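Local coordinates for geranyltranstransferase (Enterococcus faecalis, PDB 3P8L), which probably catalyses the magnesium-dependent condensation of isopentenyl diphosphate with geranyl diphosphate to give farnesyl diphosphate and diphosphate, at residues P19-V24 / Q75-L80; V24-I29 / Y44-G49; E81-Y86 / G127-L132. All blocks are in the same frame, centred on the assembly; numbering follows the deposited sequence.

The three contacts form one connected patch of the mainly helical fold, on the same side of the chain's centre, their centres about 9 to 10 Å apart. Interactions 1 and 2 both use helix 13-31, their segments overlapping at Val24: one joins that helix to helix 71-92, the other to helix 36-47. Interaction 3 takes up helix 71-92 one turn further on and pairs it with helix 114-133. Along the chain, interaction 2 falls within the span bridged by interaction 1, and interaction 3 follows both. Met25 and Ile29 of interaction 2 touch Met82 of interaction 3, so the N-terminal helix is tied into the core of the polyprenyl synthase bundle and, through helix 114-133, to the dimer interface.

Interaction 1 (P19-V24 / Q75-L80); sequences PLVEKV and QVAASL
Val21 lays its CG1 methyl against the backbone between Ala77 and Ala78, where CG1 comes 3.6 Å from Ala78 N. Its other methyl, CG2, meets Ala77 CB at 3.9 Å, so the fork of the valine rests on both alanines. With CG1 anti to the backbone N (chi1 -177°) and CG2 beside it, both methyls face helix 71-92. One turn later Val24 repeats the approach with CG1 alone, which lies 3.6 Å from Ala78 CB and 4.1 Å from Gln75 CG. Val24 and Gln75 cross at about a right angle, and only the aliphatic base of the glutamine takes part; its amide end leaves the contact, OE1 accepting a hydrogen bond from Gln136 N.

Segments 19-24 and 75-80 cross at -69°, their axes 8.5 Å apart at the closest point, and the small alanines let the backbones come close: Val21 and Ala78 have their CA atoms 5.3 Å apart. In the all-alpha polyprenyl synthase fold this is where the N-terminal helix 13-31 lies slantwise over helix 71-92, one of the long helices of the bundle. No hydrogen bond links the segments; their side chains meet through carbon atoms alone. Pro55 and Leu59 of helix 53-64 also touch Val21, while Leu131 of helix 114-133 packs on Val24 and Ala78. Away from the contact, Glu22 forms a salt bridge with Arg52 and Lys23 one with Asp27.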
ATOM      1  N   PRO A  19     -17.251 -12.323 -11.362  1.00 39.40           N
ATOM      2  CA  PRO A  19     -18.194 -11.687 -10.416  1.00 35.86           C
ATOM      3  C   PRO A  19     -17.946 -11.942  -8.923  1.00 37.01           C
ATOM      4  O   PRO A  19     -18.307 -11.102  -8.075  1.00 33.02           O
ATOM      5  CB  PRO A  19     -19.536 -12.278 -10.811  1.00 32.00           C
ATOM      6  CG  PRO A  19     -19.397 -12.517 -12.274  1.00 33.78           C
ATOM      7  CD  PRO A  19     -17.974 -12.939 -12.495  1.00 39.53           C
ATOM      8  N   LEU A  20     -17.326 -13.067  -8.593  1.00 30.60           N
ATOM      9  CA  LEU A  20     -17.016 -13.337  -7.195  1.00 34.04           C
ATOM     10  C   LEU A  20     -15.809 -12.504  -6.744  1.00 38.58           C
ATOM     11  O   LEU A  20     -15.698 -12.146  -5.570  1.00 34.51           O
ATOM     12  CB  LEU A  20     -16.744 -14.836  -6.980  1.00 34.42           C
ATOM     13  CG  LEU A  20     -17.834 -15.758  -7.557  1.00 44.54           C
ATOM     14  CD1 LEU A  20     -17.517 -17.213  -7.343  1.00 51.75           C
ATOM     15  CD2 LEU A  20     -19.106 -15.447  -6.879  1.00 44.48           C
ATOM     16  N   VAL A  21     -14.902 -12.212  -7.673  1.00 36.53           N
ATOM     17  CA  VAL A  21     -13.780 -11.341  -7.368  1.00 32.25           C
ATOM     18  C   VAL A  21     -14.314  -9.921  -7.132  1.00 39.79           C
ATOM     19  O   VAL A  21     -13.958  -9.283  -6.133  1.00 32.56           O
ATOM     20  CB  VAL A  21     -12.720 -11.365  -8.474  1.00 38.99           C
ATOM     21  CG1 VAL A  21     -11.520 -10.489  -8.097  1.00 28.33           C
ATOM     22  CG2 VAL A  21     -12.254 -12.809  -8.727  1.00 34.98           C
ATOM     23  N   GLU A  22     -15.191  -9.452  -8.030  1.00 32.41           N
ATOM     24  CA  GLU A  22     -15.813  -8.136  -7.859  1.00 42.49           C
ATOM     25  C   GLU A  22     -16.567  -8.059  -6.520  1.00 38.65           C
ATOM     26  O   GLU A  22     -16.438  -7.084  -5.784  1.00 40.00           O
ATOM     27  CB  GLU A  22     -16.733  -7.795  -9.040  1.00 32.13           C
ATOM     28  CG  GLU A  22     -17.456  -6.470  -8.872  1.00 59.41           C
ATOM     29  CD  GLU A  22     -17.877  -5.829 -10.180  1.00 73.56           C
ATOM     30  OE1 GLU A  22     -19.077  -5.510 -10.308  1.00 81.46           O
ATOM     31  OE2 GLU A  22     -17.011  -5.625 -11.062  1.00 78.30           O
ATOM     32  N   LYS A  23     -17.312  -9.106  -6.187  1.00 40.14           N
ATOM     33  CA  LYS A  23     -18.021  -9.165  -4.899  1.00 41.55           C
ATOM     34  C   LYS A  23     -17.085  -9.022  -3.680  1.00 38.38           C
ATOM     35  O   LYS A  23     -17.364  -8.239  -2.778  1.00 33.87           O
ATOM     36  CB  LYS A  23     -18.866 -10.451  -4.795  1.00 44.34           C
ATOM     37  CG  LYS A  23     -19.839 -10.452  -3.623  1.00 49.47           C
ATOM     38  CD  LYS A  23     -20.425 -11.835  -3.364  1.00 58.87           C
ATOM     39  CE  LYS A  23     -21.664 -11.754  -2.482  1.00 55.53           C
ATOM     40  NZ  LYS A  23     -21.440 -10.999  -1.207  1.00 48.76           N
ATOM     41  N   VAL A  24     -15.975  -9.766  -3.655  1.00 31.78           N
ATOM     42  CA  VAL A  24     -14.988  -9.616  -2.569  1.00 32.74           C
ATOM     43  C   VAL A  24     -14.499  -8.152  -2.457  1.00 35.01           C
ATOM     44  O   VAL A  24     -14.478  -7.576  -1.362  1.00 38.40           O
ATOM     45  CB  VAL A  24     -13.819 -10.621  -2.703  1.00 35.22           C
ATOM     46  CG1 VAL A  24     -12.685 -10.297  -1.716  1.00 29.34           C
ATOM     47  CG2 VAL A  24     -14.341 -12.081  -2.461  1.00 34.65           C
ATOM     48  N   GLN A  75      -9.958 -13.860  -2.797  1.00 37.65           N
ATOM     49  CA  GLN A  75      -9.360 -12.814  -1.985  1.00 37.86           C
ATOM     50  C   GLN A  75      -8.039 -12.317  -2.557  1.00 38.10           C
ATOM     51  O   GLN A  75      -7.839 -11.098  -2.649  1.00 37.60           O
ATOM     52  CB  GLN A  75      -9.223 -13.250  -0.520  1.00 33.24           C
ATOM     53  CG  GLN A  75     -10.587 -13.321   0.169  1.00 36.00           C
ATOM     54  CD  GLN A  75     -10.532 -13.898   1.563  1.00 37.55           C
ATOM     55  OE1 GLN A  75      -9.754 -14.806   1.838  1.00 37.70           O
ATOM     56  NE2 GLN A  75     -11.358 -13.366   2.453  1.00 37.28           N
ATOM     57  N   VAL A  76      -7.156 -13.246  -2.949  1.00 33.50           N
ATOM     58  CA  VAL A  76      -5.893 -12.902  -3.608  1.00 34.78           C
ATOM     59  C   VAL A  76      -6.134 -12.182  -4.940  1.00 37.47           C
ATOM     60  O   VAL A  76      -5.454 -11.198  -5.242  1.00 38.03           O
ATOM     61  CB  VAL A  76      -4.963 -14.140  -3.804  1.00 34.65           C
ATOM     62  CG1 VAL A  76      -3.708 -13.808  -4.639  1.00 29.60           C
ATOM     63  CG2 VAL A  76      -4.499 -14.685  -2.445  1.00 36.21           C
ATOM     64  N   ALA A  77      -7.095 -12.688  -5.728  1.00 36.39           N
ATOM     65  CA  ALA A  77      -7.448 -12.102  -7.011  1.00 34.40           C
ATOM     66  C   ALA A  77      -7.947 -10.653  -6.817  1.00 31.63           C
ATOM     67  O   ALA A  77      -7.561  -9.772  -7.560  1.00 29.51           O
ATOM     68  CB  ALA A  77      -8.499 -12.957  -7.758  1.00 29.56           C
ATOM     69  N   ALA A  78      -8.749 -10.443  -5.776  1.00 31.43           N
ATOM     70  CA  ALA A  78      -9.330  -9.150  -5.445  1.00 35.79           C
ATOM     71  C   ALA A  78      -8.284  -8.123  -4.987  1.00 33.74           C
ATOM     72  O   ALA A  78      -8.319  -6.961  -5.427  1.00 32.34           O
ATOM     73  CB  ALA A  78     -10.435  -9.343  -4.400  1.00 29.49           C
ATOM     74  N   SER A  79      -7.354  -8.569  -4.139  1.00 31.25           N
ATOM     75  CA  SER A  79      -6.233  -7.744  -3.679  0.50 34.10           C
ATOM     76  C   SER A  79      -5.394  -7.239  -4.858  1.00 35.63           C
ATOM     77  O   SER A  79      -5.073  -6.043  -4.943  1.00 35.46           O
ATOM     78  CB  SER A  79      -5.353  -8.526  -2.700  0.50 32.12           C
ATOM     79  OG  SER A  79      -5.994  -8.675  -1.447  0.50 35.15           O
ATOM     80  N   LEU A  80      -5.065  -8.140  -5.782  1.00 32.91           N
ATOM     81  CA  LEU A  80      -4.325  -7.757  -6.990  1.00 35.41           C
ATOM     82  C   LEU A  80      -5.086  -6.752  -7.872  1.00 31.62           C
ATOM     83  O   LEU A  80      -4.508  -5.750  -8.355  1.00 33.94           O
ATOM     84  CB  LEU A  80      -3.947  -9.009  -7.794  1.00 28.70           C
ATOM     85  CG  LEU A  80      -3.192  -8.831  -9.104  1.00 36.03           C
ATOM     86  CD1 LEU A  80      -1.872  -8.119  -8.882  1.00 31.85           C
ATOM     87  CD2 LEU A  80      -2.980 -10.191  -9.814  1.00 29.76           C
TER

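Interaction 2 (V24-I29 / Y44-G49); sequences VMVDFI and YSIHAG
Ile46 is the residue on which this contact turns: three side chains of helix 13-31 meet it, two on the CG1-CD1 branch and one on CG2. Its CG1 lies beside the backbone N (chi1 -69°), and CD1 at the end of that branch meets Ile29 CD1 at 3.6 Å, tip to tip, in the conformer described, one of two deposited for Ile29. Further back on the same branch, Ile46 CG1 receives the terminal methyl of Met25, with CE 3.8 Å away; the methionine is bent at chi3 (79°), which turns CE aside from the line of its chain. The short branch serves a third partner, Ile46 CG2 lying 4.1 Å from Val26 CG2.

Val26 has the second largest share of buried surface, and its CG2 methyl does double duty. Besides Ile46 it touches the imidazole of His47, coming within 3.5 Å of CE1 and 4.0 Å of NE2, so it sits by the outer end of the ring. The two side chains cross at about a right angle. His47 is exposed, and its ring marks the solvent side of the contact, whereas Met25, Ile29 and Ile46 are buried. The segments share no hydrogen bond; what joins them is van der Waals contact of aliphatic groups and the His47 ring.

Just beyond, the chain leaves helical geometry at Gly49, whose phi is positive, and Arg52 donates a hydrogen bond to Ile46 O. Helices 13-31 and 36-47 follow one another in the chain, and Leu43, a turn before Ile46, also touches Val26 and Ile29. Met25 rests at the same time on Ala78 and Met82 of helix 71-92, Ile29 on Leu124 of helix 114-133, and Tyr44 and Ala48 pack on Lys105 of strand 105-106.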
ATOM      1  N   VAL A  24     -15.975  -9.766  -3.655  1.00 31.78           N
ATOM      2  CA  VAL A  24     -14.988  -9.616  -2.569  1.00 32.74           C
ATOM      3  C   VAL A  24     -14.499  -8.152  -2.457  1.00 35.01           C
ATOM      4  O   VAL A  24     -14.478  -7.576  -1.362  1.00 38.40           O
ATOM      5  CB  VAL A  24     -13.819 -10.621  -2.703  1.00 35.22           C
ATOM      6  CG1 VAL A  24     -12.685 -10.297  -1.716  1.00 29.34           C
ATOM      7  CG2 VAL A  24     -14.341 -12.081  -2.461  1.00 34.65           C
ATOM      8  N   MET A  25     -14.181  -7.555  -3.605  1.00 31.49           N
ATOM      9  CA  MET A  25     -13.657  -6.184  -3.676  1.00 38.91           C
ATOM     10  C   MET A  25     -14.690  -5.210  -3.128  1.00 38.51           C
ATOM     11  O   MET A  25     -14.394  -4.432  -2.216  1.00 34.73           O
ATOM     12  CB  MET A  25     -13.324  -5.795  -5.115  1.00 31.52           C
ATOM     13  CG  MET A  25     -12.088  -6.447  -5.705  1.00 37.10           C
ATOM     14  SD  MET A  25     -11.812  -5.941  -7.414  1.00 32.86           S
ATOM     15  CE  MET A  25     -11.099  -4.393  -7.129  1.00 32.32           C
ATOM     16  N   VAL A  26     -15.910  -5.299  -3.661  1.00 36.34           N
ATOM     17  CA  VAL A  26     -16.987  -4.378  -3.305  1.00 39.40           C
ATOM     18  C   VAL A  26     -17.359  -4.502  -1.818  1.00 40.34           C
ATOM     19  O   VAL A  26     -17.474  -3.479  -1.119  1.00 39.36           O
ATOM     20  CB  VAL A  26     -18.210  -4.549  -4.266  1.00 42.02           C
ATOM     21  CG1 VAL A  26     -19.483  -3.961  -3.687  1.00 44.67           C
ATOM     22  CG2 VAL A  26     -17.898  -3.961  -5.644  1.00 45.30           C
ATOM     23  N   ASP A  27     -17.520  -5.741  -1.342  1.00 35.61           N
ATOM     24  CA  ASP A  27     -17.853  -5.987   0.062  1.00 40.45           C
ATOM     25  C   ASP A  27     -16.750  -5.467   0.945  1.00 34.79           C
ATOM     26  O   ASP A  27     -17.049  -4.873   1.958  1.00 33.59           O
ATOM     27  CB  ASP A  27     -18.030  -7.479   0.397  1.00 38.19           C
ATOM     28  CG  ASP A  27     -19.275  -8.092  -0.241  1.00 47.58           C
ATOM     29  OD1 ASP A  27     -20.111  -7.356  -0.771  1.00 36.81           O
ATOM     30  OD2 ASP A  27     -19.418  -9.327  -0.225  1.00 45.23           O
ATOM     31  N   PHE A  28     -15.488  -5.713   0.565  1.00 36.46           N
ATOM     32  CA  PHE A  28     -14.360  -5.260   1.365  1.00 39.66           C
ATOM     33  C   PHE A  28     -14.320  -3.743   1.483  1.00 32.29           C
ATOM     34  O   PHE A  28     -14.106  -3.231   2.578  1.00 36.71           O
ATOM     35  CB  PHE A  28     -12.994  -5.787   0.878  1.00 34.76           C
ATOM     36  CG  PHE A  28     -11.893  -5.484   1.827  1.00 37.77           C
ATOM     37  CD1 PHE A  28     -11.013  -4.429   1.592  1.00 35.41           C
ATOM     38  CD2 PHE A  28     -11.774  -6.205   3.003  1.00 33.93           C
ATOM     39  CE1 PHE A  28     -10.024  -4.120   2.502  1.00 34.40           C
ATOM     40  CE2 PHE A  28     -10.773  -5.905   3.927  1.00 42.04           C
ATOM     41  CZ  PHE A  28      -9.900  -4.858   3.671  1.00 35.69           C
ATOM     42  N   ILE A  29     -14.556  -3.046   0.374  1.00 34.91           N
ATOM     43  CA  ILE A  29     -14.540  -1.578   0.379  0.50 36.16           C
ATOM     44  C   ILE A  29     -15.723  -1.024   1.186  1.00 38.61           C
ATOM     45  O   ILE A  29     -15.552  -0.119   1.996  1.00 37.80           O
ATOM     46  CB  ILE A  29     -14.477  -0.979  -1.057  0.50 39.27           C
ATOM     47  CG1 ILE A  29     -13.029  -0.860  -1.522  0.50 47.63           C
ATOM     48  CG2 ILE A  29     -15.045   0.429  -1.106  0.50 38.49           C
ATOM     49  CD1 ILE A  29     -12.498  -2.055  -2.242  0.50 48.67           C
ATOM     50  N   TYR A  44     -16.616   3.737  -7.278  1.00 32.55           N
ATOM     51  CA  TYR A  44     -16.802   4.244  -8.632  1.00 31.71           C
ATOM     52  C   TYR A  44     -15.800   3.606  -9.601  1.00 28.07           C
ATOM     53  O   TYR A  44     -16.192   3.070 -10.650  1.00 30.44           O
ATOM     54  CB  TYR A  44     -16.684   5.771  -8.691  1.00 33.03           C
ATOM     55  CG  TYR A  44     -16.705   6.293 -10.114  1.00 32.25           C
ATOM     56  CD1 TYR A  44     -17.910   6.401 -10.810  1.00 40.98           C
ATOM     57  CD2 TYR A  44     -15.538   6.705 -10.744  1.00 32.18           C
ATOM     58  CE1 TYR A  44     -17.952   6.888 -12.120  1.00 32.02           C
ATOM     59  CE2 TYR A  44     -15.553   7.172 -12.069  1.00 29.85           C
ATOM     60  CZ  TYR A  44     -16.781   7.255 -12.746  1.00 36.04           C
ATOM     61  OH  TYR A  44     -16.846   7.725 -14.038  1.00 42.74           O
ATOM     62  N   SER A  45     -14.525   3.634  -9.229  1.00 32.07           N
ATOM     63  CA  SER A  45     -13.467   3.165 -10.110  1.00 37.36           C
ATOM     64  C   SER A  45     -13.458   1.646 -10.272  1.00 36.72           C
ATOM     65  O   SER A  45     -13.050   1.149 -11.315  1.00 33.48           O
ATOM     66  CB  SER A  45     -12.111   3.640  -9.616  1.00 35.22           C
ATOM     67  OG  SER A  45     -11.967   5.038  -9.794  1.00 34.69           O
ATOM     68  N   ILE A  46     -13.900   0.927  -9.244  1.00 39.20           N
ATOM     69  CA  ILE A  46     -14.128  -0.521  -9.352  1.00 37.38           C
ATOM     70  C   ILE A  46     -15.287  -0.836 -10.320  1.00 43.77           C
ATOM     71  O   ILE A  46     -15.122  -1.633 -11.264  1.00 43.10           O
ATOM     72  CB  ILE A  46     -14.372  -1.161  -7.952  1.00 38.05           C
ATOM     73  CG1 ILE A  46     -13.095  -1.140  -7.127  1.00 35.97           C
ATOM     74  CG2 ILE A  46     -14.870  -2.608  -8.065  1.00 30.01           C
ATOM     75  CD1 ILE A  46     -13.370  -1.243  -5.660  1.00 49.48           C
ATOM     76  N   HIS A  47     -16.423  -0.187 -10.134  1.00 42.15           N
ATOM     77  CA  HIS A  47     -17.629  -0.426 -10.919  1.00 46.75           C
ATOM     78  C   HIS A  47     -17.579   0.054 -12.358  1.00 48.28           C
ATOM     79  O   HIS A  47     -18.411  -0.292 -13.152  1.00 51.02           O
ATOM     80  CB  HIS A  47     -18.821   0.232 -10.276  1.00 45.94           C
ATOM     81  CG  HIS A  47     -19.335  -0.474  -9.073  1.00 54.76           C
ATOM     82  ND1 HIS A  47     -19.457  -1.839  -9.002  1.00 55.21           N
ATOM     83  CD2 HIS A  47     -19.784   0.005  -7.895  1.00 46.86           C
ATOM     84  CE1 HIS A  47     -19.944  -2.170  -7.827  1.00 47.36           C
ATOM     85  NE2 HIS A  47     -20.155  -1.069  -7.138  1.00 55.30           N
ATOM     86  N   ALA A  48     -16.611   0.864 -12.686  1.00 45.06           N
ATOM     87  CA  ALA A  48     -16.421   1.307 -14.068  1.00 49.08           C
ATOM     88  C   ALA A  48     -15.949   0.130 -14.947  1.00 55.36           C
ATOM     89  O   ALA A  48     -15.938   0.212 -16.181  1.00 55.67           O
ATOM     90  CB  ALA A  48     -15.431   2.476 -14.121  1.00 44.80           C
ATOM     91  N   GLY A  49     -15.572  -0.961 -14.282  1.00 57.18           N
ATOM     92  CA  GLY A  49     -15.230  -2.212 -14.933  1.00 56.07           C
ATOM     93  C   GLY A  49     -13.835  -2.195 -15.527  1.00 54.69           C
ATOM     94  O   GLY A  49     -13.052  -1.286 -15.284  1.00 53.03           O
TER

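Interaction 3 (E81-Y86 / G127-L132); sequences EMIHTY and GAFQLL
Met82 presses its terminal methyl onto the bare backbone of Gly127, CE standing 3.4 Å from Gly127 C and 3.6 Å from Ala128 N. Gly127, having no side chain, lets CE settle on its backbone. The bend at chi3 (71°) brings CE there, while SD, one atom back, lies 4.1 Å from Leu131 CD2, where the two chains cross at about a right angle. Close by, Ala128 CB touches both Met82 CB, at 3.9 Å, and the CG1-CD1 arm of Ile83, whose CD1 is 3.7 Å away. This is the tight part, with the CA atoms of Met82 and Ala128 only 5.5 Å apart.

The looser side lies at Phe129, where Ile83 CD1 meets ring atom CE2 at 4.1 Å and obliquely. Even there the contact does not open to solvent: the Phe129 ring meets Phe129 of the second subunit with nearly parallel planes, and Gln130 hydrogen-bonds Gln156 of that subunit. On helix 71-92, Thr85 OG1 and Thr85 N both bond to Glu81 O, from opposite faces of its plane, and Glu81 itself is paired with Arg52.

Segments 81-86 and 127-132 run antiparallel (174°), with axes 9.1 Å apart, as part of helices 71-92 and 114-133, a pair in the core of the all-alpha isoprenoid synthase fold, the second helix facing the partner subunit as in the dimers of this family.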
ATOM      1  N   GLU A  81      -6.387  -6.996  -8.067  1.00 28.85           N
ATOM      2  CA  GLU A  81      -7.199  -6.081  -8.855  1.00 33.41           C
ATOM      3  C   GLU A  81      -7.369  -4.698  -8.177  1.00 28.58           C
ATOM      4  O   GLU A  81      -7.485  -3.685  -8.879  1.00 31.35           O
ATOM      5  CB  GLU A  81      -8.535  -6.711  -9.242  1.00 30.46           C
ATOM      6  CG  GLU A  81      -9.358  -5.903 -10.246  1.00 34.01           C
ATOM      7  CD  GLU A  81      -8.698  -5.721 -11.631  1.00 36.04           C
ATOM      8  OE1 GLU A  81      -7.551  -6.175 -11.908  1.00 33.18           O
ATOM      9  OE2 GLU A  81      -9.360  -5.099 -12.463  1.00 38.31           O
ATOM     10  N   MET A  82      -7.319  -4.668  -6.843  1.00 31.89           N
ATOM     11  CA  MET A  82      -7.292  -3.429  -6.051  1.00 32.71           C
ATOM     12  C   MET A  82      -6.032  -2.600  -6.320  1.00 30.67           C
ATOM     13  O   MET A  82      -6.125  -1.367  -6.477  1.00 32.39           O
ATOM     14  CB  MET A  82      -7.523  -3.685  -4.543  1.00 27.90           C
ATOM     15  CG  MET A  82      -8.979  -4.206  -4.183  1.00 29.99           C
ATOM     16  SD  MET A  82      -9.162  -4.771  -2.454  1.00 24.69           S
ATOM     17  CE  MET A  82      -9.073  -3.207  -1.577  1.00 28.62           C
ATOM     18  N   ILE A  83      -4.879  -3.278  -6.399  1.00 27.50           N
ATOM     19  CA  ILE A  83      -3.607  -2.658  -6.742  1.00 32.64           C
ATOM     20  C   ILE A  83      -3.705  -2.067  -8.147  1.00 25.44           C
ATOM     21  O   ILE A  83      -3.362  -0.896  -8.363  1.00 31.92           O
ATOM     22  CB  ILE A  83      -2.403  -3.659  -6.693  1.00 32.13           C
ATOM     23  CG1 ILE A  83      -2.113  -4.140  -5.276  1.00 35.79           C
ATOM     24  CG2 ILE A  83      -1.159  -3.051  -7.344  1.00 35.68           C
ATOM     25  CD1 ILE A  83      -1.456  -3.129  -4.368  1.00 29.15           C
ATOM     26  N   HIS A  84      -4.147  -2.892  -9.098  1.00 23.68           N
ATOM     27  CA  HIS A  84      -4.349  -2.453 -10.459  1.00 31.84           C
ATOM     28  C   HIS A  84      -5.260  -1.200 -10.574  1.00 26.81           C
ATOM     29  O   HIS A  84      -4.898  -0.260 -11.256  1.00 33.83           O
ATOM     30  CB  HIS A  84      -4.937  -3.561 -11.294  1.00 29.23           C
ATOM     31  CG  HIS A  84      -5.119  -3.167 -12.718  1.00 29.69           C
ATOM     32  ND1 HIS A  84      -4.077  -2.709 -13.490  1.00 30.49           N
ATOM     33  CD2 HIS A  84      -6.217  -3.139 -13.505  1.00 33.60           C
ATOM     34  CE1 HIS A  84      -4.520  -2.431 -14.702  1.00 33.23           C
ATOM     35  NE2 HIS A  84      -5.811  -2.692 -14.740  1.00 34.08           N
ATOM     36  N   THR A  85      -6.414  -1.231  -9.902  1.00 28.89           N
ATOM     37  CA  THR A  85      -7.391  -0.126  -9.874  1.00 31.14           C
ATOM     38  C   THR A  85      -6.771   1.133  -9.263  1.00 33.58           C
ATOM     39  O   THR A  85      -6.956   2.227  -9.789  1.00 30.88           O
ATOM     40  CB  THR A  85      -8.678  -0.499  -9.058  1.00 34.89           C
ATOM     41  OG1 THR A  85      -9.230  -1.723  -9.554  1.00 32.38           O
ATOM     42  CG2 THR A  85      -9.752   0.612  -9.131  1.00 28.47           C
ATOM     43  N   TYR A  86      -6.032   0.982  -8.158  1.00 29.99           N
ATOM     44  CA  TYR A  86      -5.346   2.125  -7.568  1.00 30.26           C
ATOM     45  C   TYR A  86      -4.385   2.730  -8.590  1.00 38.79           C
ATOM     46  O   TYR A  86      -4.390   3.947  -8.774  1.00 29.16           O
ATOM     47  CB  TYR A  86      -4.652   1.812  -6.205  1.00 27.99           C
ATOM     48  CG  TYR A  86      -3.143   1.981  -6.200  1.00 36.14           C
ATOM     49  CD1 TYR A  86      -2.563   3.244  -6.233  1.00 27.27           C
ATOM     50  CD2 TYR A  86      -2.286   0.878  -6.169  1.00 21.76           C
ATOM     51  CE1 TYR A  86      -1.180   3.417  -6.277  1.00 30.08           C
ATOM     52  CE2 TYR A  86      -0.896   1.040  -6.190  1.00 24.93           C
ATOM     53  CZ  TYR A  86      -0.351   2.323  -6.263  1.00 33.75           C
ATOM     54  OH  TYR A  86       1.010   2.527  -6.263  1.00 29.71           O
ATOM     55  N   GLY A 127      -5.718  -0.893   1.086  1.00 25.83           N
ATOM     56  CA  GLY A 127      -6.791  -1.891   1.112  1.00 33.04           C
ATOM     57  C   GLY A 127      -6.392  -3.239   0.549  1.00 39.54           C
ATOM     58  O   GLY A 127      -6.782  -4.267   1.067  1.00 29.29           O
ATOM     59  N   ALA A 128      -5.638  -3.227  -0.541  1.00 35.07           N
ATOM     60  CA  ALA A 128      -5.140  -4.467  -1.132  1.00 37.34           C
ATOM     61  C   ALA A 128      -4.318  -5.290  -0.121  1.00 37.05           C
ATOM     62  O   ALA A 128      -4.519  -6.512   0.013  1.00 38.26           O
ATOM     63  CB  ALA A 128      -4.318  -4.143  -2.330  1.00 32.15           C
ATOM     64  N   PHE A 129      -3.417  -4.611   0.595  1.00 30.32           N
ATOM     65  CA  PHE A 129      -2.630  -5.234   1.655  1.00 34.49           C
ATOM     66  C   PHE A 129      -3.503  -5.597   2.842  1.00 39.27           C
ATOM     67  O   PHE A 129      -3.311  -6.658   3.423  1.00 34.54           O
ATOM     68  CB  PHE A 129      -1.395  -4.397   2.040  1.00 37.98           C
ATOM     69  CG  PHE A 129      -0.332  -4.431   0.975  1.00 42.43           C
ATOM     70  CD1 PHE A 129       0.482  -5.550   0.822  1.00 37.35           C
ATOM     71  CD2 PHE A 129      -0.220  -3.409   0.065  1.00 36.02           C
ATOM     72  CE1 PHE A 129       1.423  -5.615  -0.183  1.00 42.00           C
ATOM     73  CE2 PHE A 129       0.725  -3.460  -0.955  1.00 40.33           C
ATOM     74  CZ  PHE A 129       1.539  -4.561  -1.082  1.00 38.81           C
ATOM     75  N   GLN A 130      -4.489  -4.765   3.177  1.00 34.09           N
ATOM     76  CA  GLN A 130      -5.373  -5.139   4.284  1.00 36.11           C
ATOM     77  C   GLN A 130      -6.168  -6.424   4.007  1.00 42.77           C
ATOM     78  O   GLN A 130      -6.179  -7.345   4.841  1.00 41.52           O
ATOM     79  CB  GLN A 130      -6.324  -4.013   4.691  1.00 35.08           C
ATOM     80  CG  GLN A 130      -7.073  -4.330   5.985  1.00 29.09           C
ATOM     81  CD  GLN A 130      -7.905  -3.177   6.521  1.00 39.83           C
ATOM     82  OE1 GLN A 130      -8.228  -2.232   5.803  1.00 38.34           O
ATOM     83  NE2 GLN A 130      -8.266  -3.259   7.790  1.00 38.97           N
ATOM     84  N   LEU A 131      -6.818  -6.477   2.843  1.00 37.16           N
ATOM     85  CA  LEU A 131      -7.554  -7.667   2.431  1.00 34.70           C
ATOM     86  C   LEU A 131      -6.686  -8.934   2.472  1.00 33.80           C
ATOM     87  O   LEU A 131      -7.079  -9.928   3.093  1.00 39.80           O
ATOM     88  CB  LEU A 131      -8.213  -7.485   1.049  1.00 33.53           C
ATOM     89  CG  LEU A 131      -8.916  -8.753   0.509  1.00 36.39           C
ATOM     90  CD1 LEU A 131     -10.069  -9.228   1.422  1.00 35.83           C
ATOM     91  CD2 LEU A 131      -9.397  -8.557  -0.931  1.00 33.00           C
ATOM     92  N   LEU A 132      -5.518  -8.884   1.841  1.00 31.26           N
ATOM     93  CA  LEU A 132      -4.564  -9.985   1.859  1.00 36.26           C
ATOM     94  C   LEU A 132      -4.135 -10.429   3.283  1.00 43.18           C
ATOM     95  O   LEU A 132      -4.070 -11.640   3.572  1.00 39.73           O
ATOM     96  CB  LEU A 132      -3.356  -9.654   0.977  1.00 32.38           C
ATOM     97  CG  LEU A 132      -2.433 -10.782   0.507  1.00 44.74           C
ATOM     98  CD1 LEU A 132      -3.229 -11.930  -0.155  1.00 38.90           C
ATOM     99  CD2 LEU A 132      -1.406 -10.239  -0.480  1.00 44.36           C
TER